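Lasso peptide isopeptidase AtxE2 (PDB 5TXE) hydrolyses the isopeptide bond of the lasso peptides astexin-2 and astexin-3, recognising mainly their threaded loop and releasing linear peptides. Local coordinates at residues 41-46 and 648-653; 373-378 and 382-387; 573-578 and 583-588; 579-584 and 591-596; 634-637 and 641-644. The protein carries 1 engineered substitution. All blocks are in the same frame, centred on the assembly; numbering follows the deposited sequence.

Contact 1: 41-46 and 648-653; sequences EVLVRL and AVYNRT
The phenol ring of Y650 receives the backbone N of V44 at its edge, close to the ring plane, while L43 approaches obliquely, its CD2 3.5 Å from Y650 CE2. The isobutyl group of L43 crosses the tyrosine at about a right angle, and CD2 also lies 3.5 Å from Y650 OH, so that one methyl covers the junction of ring and hydroxyl. V44 adds its CB, 4.0 Å from Y650 CE2. Y650 reaches this place because its CG stands anti to its own carbonyl carbon (chi1 -75°), which sends the ring away from helix 643-662 toward the short N-terminal helix 40-44.

Farther along the interface, the carboxylate of E41 and the amide of N651 have planes only 23° apart although the side chains cross at about a right angle; E41 OE2 and N651 ND2 remain 3.6 Å from each other. Water 1 links the far end of the tyrosine to the first helix, donating to Y650 OH at 2.8 Å and, weakly, to L43 O. The hydroxyl has a further hydrogen-bond partner in D450. Helix 643-662 meanwhile packs against strand 628-633 of the catalytic sheet through V649 and Y633, so the contact brings the start of the modelled chain onto helix 643-662 of the hydrolase domain.

Chemically, apolar groups of L43 and V44 pack at one part of the ring, while the phenol oxygen is bonded to water and to D450; the ring is thus held at both its carbon edge and its polar end, which should restrict its rotation.

Contact 2: 373-378 and 382-387; sequences RLVTLN and GQMSPL
M384 lies across from L377 in a beta hairpin, formed by strands 373-378 and 384-388, that closes the outer side of a four-stranded beta-propeller blade. Its CB sits 3.3 Å from L377 CD1, tighter than usual carbon packing. CG, placed anti to the backbone N (chi1 -170°), runs on to V375, where it lies 3.5 Å from CG1, again a close fit. The sulfur follows over the same valine methyl, with SD 3.8 Å from V375 CG1. A bend at the last torsion then brings CE to R373 NH2 at 3.6 Å. The extended arginine chain passes alongside the P386 ring, pointing the same way, and its NE is bonded to Q365 of the next strand inward, which fixes the guanidinium beside the methionine tip.

L377 and M384 form a non-hydrogen-bonded pair and share one face of the sheet, where both touch W345 of strand 342-347. T376 and S385 are the hydrogen-bonded pair on the other face: T376 N donates to S385 O at 2.7 Å, and S385 N returns a bond to T376 O. The axes of the two short strand segments make 142°, antiparallel with a marked twist, in keeping with propeller blades. L374 and L387 touch strand 69-78, F72 and V70 respectively, which places this last blade against the first.

Toward the turn, N378 N makes a nearly straight bond to Q383 O (2.8 Å, 174°), and G382 N reaches N378 O through a more bent bond, while N378 OD1 takes up T380 N and S381 N.

Contact 3: 573-578 and 583-588; sequences YGIETD and GPFWAA
E576 and F585 meet at about a right angle, the glutamate chain passing over one face of the phenyl ring. Its CG makes a CH-pi contact, 3.8 Å from the ring centroid and offset toward the rim, and the carboxylate plane stands 86° from that of the ring. The bend at chi2 (-59°) carries the carboxylate clear of the aromatic surface, and OE1 forms a salt bridge with K571. The backbone N of E576 lies over a ring face too, 3.5 Å from F585 CE2, whereas G574 O approaches CE1 obliquely.

F585 in turn directs its CD2 over the centre of one face of the W586 indole. W586 points the edge of that indole at the first segment: NE1 donates to E576 O (3.1 Å), a bent bond with the nitrogen well above the carbonyl plane, and the same N-H has a weak second acceptor in Q579 O. I575 crosses the indole at about a right angle, its CG2 methyl 3.7 Å from W586 CH2.

Both segments belong to the loop that follows helix 563-570 in the alpha/beta-hydrolase domain. That helix ends in a Schellman motif with G574 as its C-prime residue, and E576 is the centre of an inverse gamma turn, closed by T577 N to I575 O at 2.8 Å.

W493 stacks on F585 from outside the pair. I575 and Y573 also pack against apolar and aromatic side chains of the bound peptide, respectively, and the T577 side chain is about 6 Å from that of N562, which binds astexin-3.

Contact 4: 579-584 and 591-596; sequences QADDGP and FVVNAS
D581 meets V592 and V593 at the start of helix 591-594, approaching both at a slant. Its OD2 rests 3.5 Å from V592 CB, alongside the branch point rather than a methyl end, and lies 3.8 Å from CG2 of V593. That same methyl, set anti to the valine carbonyl carbon, comes within 3.1 Å of D581 O, a close approach of an apolar group to a backbone oxygen.

The carboxylate of D581 is positioned by two bonds beyond the valines. OD2 pairs with S590 OG, which also accepts V593 N, so one hydroxyl joins the aspartate to the first turn of the helix. The other carboxylate oxygen, OD1, accepts S555 N, so that each oxygen of the group has a polar partner of its own and the carboxylate is held from two directions.

The backbone of D581 is shaped by a type I beta turn from A580 to G583, closed by G583 N to A580 O at 3.0 Å. Q579 OE1 holds F585 N just beyond the turn, and N594 ND2 binds A587 O and S590 O, tying the connecting loop to the helix.

Outside this largely exposed contact, the D581 bond to S555 reaches helix 555-560. V592 rests on P616 of helix 615-623, while F591, on the inner side of its short helix, touches L621 of that helix and I538 of helix 528-539.

Contact 5: 634-637 and 641-644; sequences PNEH and WQPA
E636 sets CG anti to its carbonyl carbon (chi1 -84°) and bends at chi2 (-67°), which folds its carboxylate back to the backbone of W641 and Q642. OE1 accepts W641 N at 3.0 Å and OE2 accepts Q642 N at 3.2 Å, each through the lone pair on the side of the other oxygen, and OE2 has a further partner in H645 ND1. W641 has its CG between backbone N and carbonyl carbon (chi1 68°), which turns the indole toward N635; NE1 donates to N635 O at 3.0 Å, in the carbonyl plane. Q642 NE2 shares that acceptor at 3.1 Å, but from above the plane. The Q642 CG lies over the centre of one indole face, and N635 ND2 is at its edge.

H637 meets W641 obliquely, its CD2 3.7 Å from W641 CD1; F110 packs edge-to-face with both rings. Next in sequence is H638, inferred to be the charge-relay histidine, so the contact closes the loop bearing it. D608 binds the backbone N of N635 and E636.

The loop connects strand 628-633, at the edge of the catalytic sheet, to helix 643-662, whose N-cap position Q642 occupies; Q642 OE1 accepts from N82 ND2, and N82 lies in the turn between strands 69-78 and 83-92.

Overall arrangement
Contacts 1 and 5 share helix 643-662 and have centres 13 Å apart; they touch where V44 CG2 lies 3.9 Å from P643 O. Contacts 3 and 4 form a second pair, with centres 10 Å apart and G583 and P584 in common, and they also meet where W586 CD1 packs 3.3 Å from A580 O. Contact 2, in the propeller, lies on the opposite side of the chain's centre from this pair, its centre about 48 Å from that of contact 3. Contact 5 lies beside the inferred charge-relay residues, the H637 side chain being about 5 Å from that of H638 and about 7 Å from that of E610, whereas contact 3 borders the bound lasso peptide. The nucleophile position carries an engineered alanine, A527.

Contact 1: 41-46 and 648-653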
# COMPACT_ATOMS: atom_id res chain seq x y z
N GLU A 41 18.20 -2.27 11.07
CA GLU A 41 18.03 -3.61 11.70
C GLU A 41 16.79 -3.66 12.60
O GLU A 41 16.07 -4.63 12.61
CB GLU A 41 19.33 -4.05 12.45
CG GLU A 41 20.53 -4.47 11.54
CD GLU A 41 21.24 -3.30 10.77
OE1 GLU A 41 21.17 -2.09 11.22
OE2 GLU A 41 21.86 -3.57 9.68
N VAL A 42 16.52 -2.57 13.31
CA VAL A 42 15.34 -2.48 14.15
C VAL A 42 14.09 -2.33 13.28
O VAL A 42 13.12 -3.04 13.47
CB VAL A 42 15.46 -1.31 15.18
CG1 VAL A 42 14.20 -1.19 16.04
CG2 VAL A 42 16.67 -1.53 16.09
N LEU A 43 14.15 -1.43 12.30
CA LEU A 43 12.98 -1.12 11.49
C LEU A 43 12.49 -2.33 10.69
O LEU A 43 11.30 -2.62 10.64
CB LEU A 43 13.31 0.02 10.53
CG LEU A 43 12.21 0.46 9.59
CD1 LEU A 43 11.03 0.98 10.41
CD2 LEU A 43 12.70 1.54 8.62
N VAL A 44 13.41 -3.04 10.06
CA VAL A 44 12.98 -4.14 9.23
C VAL A 44 12.33 -5.24 10.06
O VAL A 44 11.48 -5.98 9.56
CB VAL A 44 14.14 -4.70 8.36
CG1 VAL A 44 15.14 -5.47 9.19
CG2 VAL A 44 13.60 -5.68 7.31
N ARG A 45 12.68 -5.34 11.35
CA ARG A 45 12.07 -6.36 12.20
C ARG A 45 10.77 -5.93 12.90
O ARG A 45 10.22 -6.72 13.65
CB ARG A 45 13.08 -6.77 13.26
CG ARG A 45 14.29 -7.53 12.73
CD ARG A 45 15.27 -7.79 13.87
NE ARG A 45 16.29 -8.76 13.51
CZ ARG A 45 17.40 -8.46 12.87
NH1 ARG A 45 17.64 -7.22 12.47
NH2 ARG A 45 18.27 -9.42 12.63
N LEU A 46 10.32 -4.70 12.73
CA LEU A 46 9.01 -4.28 13.38
C LEU A 46 7.87 -5.03 12.73
O LEU A 46 7.69 -4.96 11.50
CB LEU A 46 8.80 -2.78 13.28
CG LEU A 46 9.79 -1.92 14.08
CD1 LEU A 46 9.62 -0.43 13.83
CD2 LEU A 46 9.66 -2.19 15.57
N ALA A 648 18.94 -4.58 2.89
CA ALA A 648 20.04 -4.18 2.05
C ALA A 648 19.68 -2.91 1.28
O ALA A 648 20.49 -2.05 1.13
CB ALA A 648 20.34 -5.30 1.09
N VAL A 649 18.44 -2.78 0.87
CA VAL A 649 17.96 -1.55 0.27
C VAL A 649 18.06 -0.35 1.25
O VAL A 649 18.63 0.68 0.92
CB VAL A 649 16.52 -1.73 -0.19
CG1 VAL A 649 15.90 -0.38 -0.62
CG2 VAL A 649 16.50 -2.64 -1.40
N TYR A 650 17.51 -0.53 2.46
CA TYR A 650 17.62 0.46 3.54
C TYR A 650 19.06 0.92 3.70
O TYR A 650 19.34 2.12 3.71
CB TYR A 650 17.20 -0.12 4.87
CG TYR A 650 15.72 -0.31 5.14
CD1 TYR A 650 14.71 0.13 4.28
CD2 TYR A 650 15.32 -0.93 6.32
CE1 TYR A 650 13.36 -0.09 4.56
CE2 TYR A 650 13.97 -1.09 6.64
CZ TYR A 650 13.00 -0.66 5.78
OH TYR A 650 11.72 -0.83 6.19
N ASN A 651 19.97 -0.03 3.84
CA ASN A 651 21.37 0.31 4.15
C ASN A 651 22.09 0.99 3.01
O ASN A 651 22.86 1.92 3.24
CB ASN A 651 22.15 -0.91 4.54
CG ASN A 651 21.88 -1.32 5.97
OD1 ASN A 651 21.74 -0.48 6.82
ND2 ASN A 651 21.83 -2.59 6.23
N ARG A 652 21.85 0.55 1.78
CA ARG A 652 22.51 1.18 0.69
C ARG A 652 21.94 2.59 0.44
O ARG A 652 22.64 3.48 -0.04
CB ARG A 652 22.38 0.30 -0.56
CG ARG A 652 23.29 0.77 -1.68
CD ARG A 652 23.09 -0.11 -2.92
NE ARG A 652 23.78 -1.41 -2.83
CZ ARG A 652 23.19 -2.58 -2.63
NH1 ARG A 652 21.93 -2.65 -2.42
NH2 ARG A 652 23.91 -3.69 -2.58
N THR A 653 20.66 2.76 0.66
CA THR A 653 20.08 4.04 0.44
C THR A 653 20.60 5.06 1.48
O THR A 653 20.91 6.19 1.13
CB THR A 653 18.57 3.96 0.51
OG1 THR A 653 18.12 3.41 -0.72
CG2 THR A 653 17.95 5.33 0.67
O HOH W 1 9.97 -2.50 7.57

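Contact 2: 373-378 and 382-387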
# COMPACT_ATOMS: atom_id res chain seq x y z
N ARG A 373 -0.97 -1.62 15.54
CA ARG A 373 -1.37 -2.38 16.68
C ARG A 373 -2.88 -2.42 16.75
O ARG A 373 -3.58 -1.74 15.97
CB ARG A 373 -0.84 -1.67 17.91
CG ARG A 373 -1.42 -0.31 18.06
CD ARG A 373 -1.18 0.29 19.41
NE ARG A 373 -1.67 1.65 19.41
CZ ARG A 373 -1.62 2.52 20.43
NH1 ARG A 373 -1.07 2.21 21.61
NH2 ARG A 373 -2.11 3.73 20.26
N LEU A 374 -3.38 -3.24 17.66
CA LEU A 374 -4.81 -3.27 17.93
C LEU A 374 -5.15 -2.39 19.15
O LEU A 374 -4.42 -2.33 20.12
CB LEU A 374 -5.29 -4.67 18.19
CG LEU A 374 -5.67 -5.62 17.05
CD1 LEU A 374 -5.19 -5.18 15.70
CD2 LEU A 374 -5.26 -7.02 17.38
N VAL A 375 -6.33 -1.80 19.09
CA VAL A 375 -6.77 -0.75 19.95
C VAL A 375 -8.27 -0.94 20.12
O VAL A 375 -8.92 -1.55 19.24
CB VAL A 375 -6.36 0.53 19.21
CG1 VAL A 375 -7.48 1.41 18.73
CG2 VAL A 375 -5.15 1.18 19.80
N THR A 376 -8.82 -0.52 21.27
CA THR A 376 -10.30 -0.43 21.43
C THR A 376 -10.72 1.00 21.55
O THR A 376 -10.07 1.81 22.16
CB THR A 376 -10.88 -1.20 22.65
OG1 THR A 376 -10.29 -0.72 23.84
CG2 THR A 376 -10.59 -2.64 22.57
N LEU A 377 -11.80 1.34 20.89
CA LEU A 377 -12.29 2.69 20.93
C LEU A 377 -13.66 2.66 21.63
O LEU A 377 -14.58 1.97 21.20
CB LEU A 377 -12.38 3.20 19.51
CG LEU A 377 -12.11 4.67 19.25
CD1 LEU A 377 -11.06 5.27 20.16
CD2 LEU A 377 -11.60 4.83 17.85
N ASN A 378 -13.80 3.40 22.73
CA ASN A 378 -15.08 3.50 23.43
C ASN A 378 -16.08 4.37 22.64
O ASN A 378 -15.85 5.54 22.38
CB ASN A 378 -14.82 4.05 24.83
CG ASN A 378 -16.07 4.13 25.70
OD1 ASN A 378 -17.15 4.55 25.27
ND2 ASN A 378 -15.90 3.78 26.95
N GLY A 382 -15.46 8.05 23.35
CA GLY A 382 -14.46 8.25 22.28
C GLY A 382 -13.02 8.01 22.72
O GLY A 382 -12.09 8.37 22.04
N GLN A 383 -12.83 7.36 23.86
CA GLN A 383 -11.50 7.04 24.35
C GLN A 383 -10.90 5.79 23.69
O GLN A 383 -11.54 4.75 23.55
CB GLN A 383 -11.50 6.84 25.86
CG GLN A 383 -10.11 7.06 26.45
CD GLN A 383 -10.10 7.13 27.97
OE1 GLN A 383 -11.14 7.01 28.63
NE2 GLN A 383 -8.92 7.36 28.54
N MET A 384 -9.62 5.92 23.33
CA MET A 384 -8.87 4.85 22.66
C MET A 384 -7.91 4.25 23.64
O MET A 384 -7.12 4.98 24.23
CB MET A 384 -8.05 5.44 21.51
CG MET A 384 -7.41 4.37 20.59
SD MET A 384 -6.64 5.09 19.10
CE MET A 384 -5.08 5.62 19.76
N SER A 385 -7.93 2.93 23.75
CA SER A 385 -7.02 2.22 24.61
C SER A 385 -6.32 1.09 23.85
O SER A 385 -6.95 0.44 23.01
CB SER A 385 -7.81 1.61 25.77
OG SER A 385 -8.70 2.59 26.30
N PRO A 386 -5.05 0.81 24.19
CA PRO A 386 -4.27 -0.32 23.66
C PRO A 386 -4.95 -1.61 23.96
O PRO A 386 -5.48 -1.73 25.03
CB PRO A 386 -2.99 -0.30 24.50
CG PRO A 386 -2.89 1.05 25.05
CD PRO A 386 -4.30 1.57 25.19
N LEU A 387 -5.00 -2.51 23.01
CA LEU A 387 -5.45 -3.87 23.23
C LEU A 387 -4.29 -4.86 23.01
O LEU A 387 -4.05 -5.69 23.85
CB LEU A 387 -6.59 -4.19 22.29
CG LEU A 387 -7.09 -5.62 22.40
CD1 LEU A 387 -7.68 -5.93 23.76
CD2 LEU A 387 -8.12 -5.85 21.31
O HOH W 2 -8.53 -1.92 25.20

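Contact 3: 573-578 and 583-588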
# COMPACT_ATOMS: atom_id res chain seq x y z
N TYR A 573 -5.51 6.42 -20.28
CA TYR A 573 -5.15 7.05 -19.01
C TYR A 573 -4.31 8.33 -19.22
O TYR A 573 -3.89 8.98 -18.25
CB TYR A 573 -4.33 6.09 -18.17
CG TYR A 573 -5.12 5.03 -17.45
CD1 TYR A 573 -5.49 3.85 -18.08
CD2 TYR A 573 -5.46 5.19 -16.09
CE1 TYR A 573 -6.21 2.86 -17.40
CE2 TYR A 573 -6.19 4.21 -15.41
CZ TYR A 573 -6.56 3.04 -16.06
OH TYR A 573 -7.25 2.08 -15.37
N GLY A 574 -4.03 8.64 -20.48
CA GLY A 574 -3.21 9.76 -20.86
C GLY A 574 -1.73 9.41 -21.03
O GLY A 574 -0.90 10.33 -21.16
N ILE A 575 -1.37 8.12 -21.00
CA ILE A 575 0.02 7.76 -21.24
C ILE A 575 0.18 7.55 -22.75
O ILE A 575 -0.40 6.60 -23.29
CB ILE A 575 0.41 6.49 -20.49
CG1 ILE A 575 0.01 6.56 -18.99
CG2 ILE A 575 1.91 6.22 -20.63
CD1 ILE A 575 0.77 7.57 -18.21
N GLU A 576 1.02 8.34 -23.41
CA GLU A 576 1.06 8.31 -24.88
C GLU A 576 1.96 7.18 -25.44
O GLU A 576 3.01 7.41 -26.03
CB GLU A 576 1.49 9.67 -25.44
CG GLU A 576 0.64 10.86 -25.00
CD GLU A 576 -0.85 10.79 -25.35
OE1 GLU A 576 -1.26 10.02 -26.25
OE2 GLU A 576 -1.63 11.53 -24.71
N THR A 577 1.49 5.96 -25.31
CA THR A 577 2.25 4.79 -25.74
C THR A 577 2.29 4.60 -27.27
O THR A 577 3.09 3.83 -27.78
CB THR A 577 1.68 3.56 -25.13
OG1 THR A 577 0.27 3.49 -25.43
CG2 THR A 577 1.87 3.61 -23.61
N ASP A 578 1.51 5.38 -27.99
CA ASP A 578 1.64 5.43 -29.45
C ASP A 578 2.74 6.41 -29.93
O ASP A 578 3.05 6.46 -31.11
CB ASP A 578 0.32 5.76 -30.11
CG ASP A 578 -0.30 7.10 -29.60
OD1 ASP A 578 0.14 7.68 -28.56
OD2 ASP A 578 -1.27 7.55 -30.24
N GLY A 583 9.11 11.46 -29.07
CA GLY A 583 7.87 12.20 -29.19
C GLY A 583 7.73 13.22 -28.05
O GLY A 583 8.46 13.16 -27.04
N PRO A 584 6.82 14.17 -28.23
CA PRO A 584 6.73 15.29 -27.29
C PRO A 584 6.38 14.88 -25.83
O PRO A 584 6.89 15.47 -24.90
CB PRO A 584 5.64 16.16 -27.87
CG PRO A 584 4.87 15.25 -28.79
CD PRO A 584 5.88 14.30 -29.35
N PHE A 585 5.51 13.89 -25.66
CA PHE A 585 5.07 13.49 -24.33
C PHE A 585 6.24 12.98 -23.49
O PHE A 585 6.39 13.37 -22.39
CB PHE A 585 3.97 12.47 -24.50
CG PHE A 585 3.46 11.90 -23.23
CD1 PHE A 585 2.58 12.62 -22.44
CD2 PHE A 585 3.87 10.63 -22.82
CE1 PHE A 585 2.12 12.09 -21.24
CE2 PHE A 585 3.42 10.09 -21.63
CZ PHE A 585 2.56 10.82 -20.83
N TRP A 586 7.13 12.21 -24.07
CA TRP A 586 8.23 11.58 -23.35
C TRP A 586 9.42 12.50 -23.05
O TRP A 586 10.26 12.19 -22.21
CB TRP A 586 8.66 10.34 -24.15
CG TRP A 586 7.54 9.30 -24.26
CD1 TRP A 586 6.87 8.88 -25.41
CD2 TRP A 586 6.93 8.61 -23.17
NE1 TRP A 586 5.88 7.98 -25.07
CE2 TRP A 586 5.91 7.78 -23.71
CE3 TRP A 586 7.15 8.61 -21.80
CZ2 TRP A 586 5.12 6.97 -22.91
CZ3 TRP A 586 6.38 7.81 -21.00
CH2 TRP A 586 5.36 7.00 -21.56
N ALA A 587 9.51 13.65 -23.71
CA ALA A 587 10.65 14.55 -23.50
C ALA A 587 10.78 15.07 -22.09
O ALA A 587 11.88 15.40 -21.62
CB ALA A 587 10.51 15.74 -24.44
N ALA A 588 9.66 15.10 -21.37
CA ALA A 588 9.71 15.57 -19.98
C ALA A 588 10.22 14.55 -19.00
O ALA A 588 10.49 14.92 -17.85
CB ALA A 588 8.30 15.97 -19.57

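Contact 4: 579-584 and 591-596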
# COMPACT_ATOMS: atom_id res chain seq x y z
N GLN A 579 3.32 7.20 -29.03
CA GLN A 579 4.53 7.98 -29.39
C GLN A 579 5.80 7.18 -29.05
O GLN A 579 5.93 6.58 -27.97
CB GLN A 579 4.53 9.33 -28.66
CG GLN A 579 3.46 10.33 -29.12
CD GLN A 579 3.53 11.60 -28.28
OE1 GLN A 579 4.60 12.05 -27.88
NE2 GLN A 579 2.37 12.13 -27.95
N ALA A 580 6.73 7.18 -30.00
CA ALA A 580 8.08 6.74 -29.79
C ALA A 580 8.78 7.66 -28.78
O ALA A 580 8.25 8.71 -28.36
CB ALA A 580 8.84 6.74 -31.12
N ASP A 581 9.99 7.29 -28.40
CA ASP A 581 10.61 7.97 -27.30
C ASP A 581 11.03 9.39 -27.55
O ASP A 581 11.27 10.13 -26.59
CB ASP A 581 11.84 7.25 -26.79
CG ASP A 581 12.04 7.48 -25.30
OD1 ASP A 581 11.01 7.61 -24.53
OD2 ASP A 581 13.21 7.62 -24.94
N ASP A 582 11.18 9.75 -28.82
CA ASP A 582 11.55 11.13 -29.22
C ASP A 582 10.27 11.99 -29.46
O ASP A 582 10.34 13.09 -29.95
CB ASP A 582 12.46 11.13 -30.48
CG ASP A 582 11.77 10.51 -31.73
OD1 ASP A 582 10.59 10.10 -31.67
OD2 ASP A 582 12.40 10.44 -32.78
N GLY A 583 9.11 11.46 -29.07
CA GLY A 583 7.87 12.20 -29.19
C GLY A 583 7.73 13.22 -28.05
O GLY A 583 8.46 13.16 -27.04
N PRO A 584 6.82 14.17 -28.23
CA PRO A 584 6.73 15.29 -27.29
C PRO A 584 6.38 14.88 -25.83
O PRO A 584 6.89 15.47 -24.90
CB PRO A 584 5.64 16.16 -27.87
CG PRO A 584 4.87 15.25 -28.79
CD PRO A 584 5.88 14.30 -29.35
N PHE A 591 14.82 9.21 -19.73
CA PHE A 591 16.25 9.31 -19.50
C PHE A 591 17.09 9.04 -20.75
O PHE A 591 18.24 9.49 -20.84
CB PHE A 591 16.71 8.37 -18.37
CG PHE A 591 16.32 8.82 -16.99
CD1 PHE A 591 15.74 10.04 -16.76
CD2 PHE A 591 16.55 7.99 -15.93
CE1 PHE A 591 15.43 10.43 -15.46
CE2 PHE A 591 16.20 8.35 -14.65
CZ PHE A 591 15.65 9.57 -14.40
N VAL A 592 16.54 8.35 -21.73
CA VAL A 592 17.27 8.20 -22.99
C VAL A 592 17.37 9.59 -23.69
O VAL A 592 18.45 10.03 -24.03
CB VAL A 592 16.57 7.17 -23.94
CG1 VAL A 592 17.28 7.06 -25.31
CG2 VAL A 592 16.57 5.82 -23.27
N VAL A 593 16.24 10.27 -23.85
CA VAL A 593 16.22 11.63 -24.43
C VAL A 593 17.11 12.60 -23.65
O VAL A 593 17.89 13.31 -24.26
CB VAL A 593 14.78 12.15 -24.50
CG1 VAL A 593 14.71 13.62 -24.90
CG2 VAL A 593 13.96 11.27 -25.45
N ASN A 594 17.05 12.58 -22.32
CA ASN A 594 17.70 13.59 -21.50
C ASN A 594 18.96 13.16 -20.80
O ASN A 594 19.50 13.91 -20.00
CB ASN A 594 16.70 14.05 -20.44
CG ASN A 594 15.50 14.75 -21.07
OD1 ASN A 594 15.67 15.83 -21.61
ND2 ASN A 594 14.30 14.14 -21.01
N ALA A 595 19.50 12.00 -21.16
CA ALA A 595 20.70 11.50 -20.47
C ALA A 595 21.82 12.50 -20.33
O ALA A 595 22.47 12.60 -19.28
CB ALA A 595 21.26 10.28 -21.19
N SER A 596 22.11 13.23 -21.39
CA SER A 596 23.30 14.09 -21.38
C SER A 596 23.14 15.32 -20.46
O SER A 596 24.13 15.93 -20.11
CB SER A 596 23.69 14.47 -22.82
OG SER A 596 22.55 15.10 -23.40

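Contact 5: 634-637 and 641-644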
# COMPACT_ATOMS: atom_id res chain seq x y z
N PRO A 634 17.09 -10.49 -7.08
CA PRO A 634 16.44 -11.64 -7.69
C PRO A 634 15.11 -12.03 -7.07
O PRO A 634 14.91 -11.89 -5.85
CB PRO A 634 17.43 -12.77 -7.49
CG PRO A 634 18.14 -12.38 -6.21
CD PRO A 634 18.24 -10.88 -6.27
N ASN A 635 14.22 -12.56 -7.92
CA ASN A 635 12.92 -13.03 -7.50
C ASN A 635 12.16 -11.96 -6.63
O ASN A 635 11.66 -12.27 -5.54
CB ASN A 635 13.06 -14.35 -6.75
CG ASN A 635 11.70 -15.00 -6.51
OD1 ASN A 635 10.76 -14.71 -7.21
ND2 ASN A 635 11.58 -15.79 -5.47
N GLU A 636 12.06 -10.74 -7.15
CA GLU A 636 11.43 -9.68 -6.44
C GLU A 636 10.34 -9.07 -7.31
O GLU A 636 10.19 -9.41 -8.45
CB GLU A 636 12.41 -8.60 -6.09
CG GLU A 636 13.18 -8.86 -4.83
CD GLU A 636 12.29 -8.83 -3.59
OE1 GLU A 636 11.09 -8.55 -3.73
OE2 GLU A 636 12.81 -9.12 -2.48
N HIS A 637 9.57 -8.17 -6.71
CA HIS A 637 8.42 -7.58 -7.36
C HIS A 637 8.48 -6.06 -7.17
O HIS A 637 9.35 -5.51 -6.50
CB HIS A 637 7.13 -8.17 -6.78
CG HIS A 637 7.02 -9.62 -6.95
ND1 HIS A 637 6.80 -10.19 -8.18
CD2 HIS A 637 7.25 -10.64 -6.10
CE1 HIS A 637 6.83 -11.51 -8.07
NE2 HIS A 637 7.14 -11.80 -6.81
N TRP A 641 9.61 -8.04 -1.15
CA TRP A 641 9.00 -8.88 -0.13
C TRP A 641 10.03 -9.60 0.73
O TRP A 641 9.71 -10.04 1.85
CB TRP A 641 8.05 -9.87 -0.81
CG TRP A 641 8.69 -10.88 -1.65
CD1 TRP A 641 9.09 -10.73 -2.92
CD2 TRP A 641 8.92 -12.29 -1.31
NE1 TRP A 641 9.62 -11.94 -3.40
CE2 TRP A 641 9.53 -12.89 -2.42
CE3 TRP A 641 8.69 -13.07 -0.18
CZ2 TRP A 641 9.90 -14.24 -2.44
CZ3 TRP A 641 9.07 -14.42 -0.19
CH2 TRP A 641 9.66 -14.99 -1.33
N GLN A 642 11.29 -9.74 0.26
CA GLN A 642 12.27 -10.55 0.99
C GLN A 642 13.01 -9.69 2.00
O GLN A 642 13.57 -8.66 1.67
CB GLN A 642 13.26 -11.25 0.05
CG GLN A 642 12.61 -12.14 -1.00
CD GLN A 642 13.63 -12.92 -1.81
OE1 GLN A 642 14.59 -13.42 -1.29
NE2 GLN A 642 13.42 -12.99 -3.08
N PRO A 643 12.95 -10.08 3.28
CA PRO A 643 13.50 -9.23 4.32
C PRO A 643 14.97 -8.87 4.16
O PRO A 643 15.35 -7.73 4.47
CB PRO A 643 13.31 -10.05 5.58
CG PRO A 643 12.08 -10.88 5.27
CD PRO A 643 12.26 -11.25 3.84
N ALA A 644 15.81 -9.81 3.68
CA ALA A 644 17.23 -9.49 3.50
C ALA A 644 17.38 -8.42 2.45
O ALA A 644 18.21 -7.52 2.55
CB ALA A 644 18.02 -10.73 3.10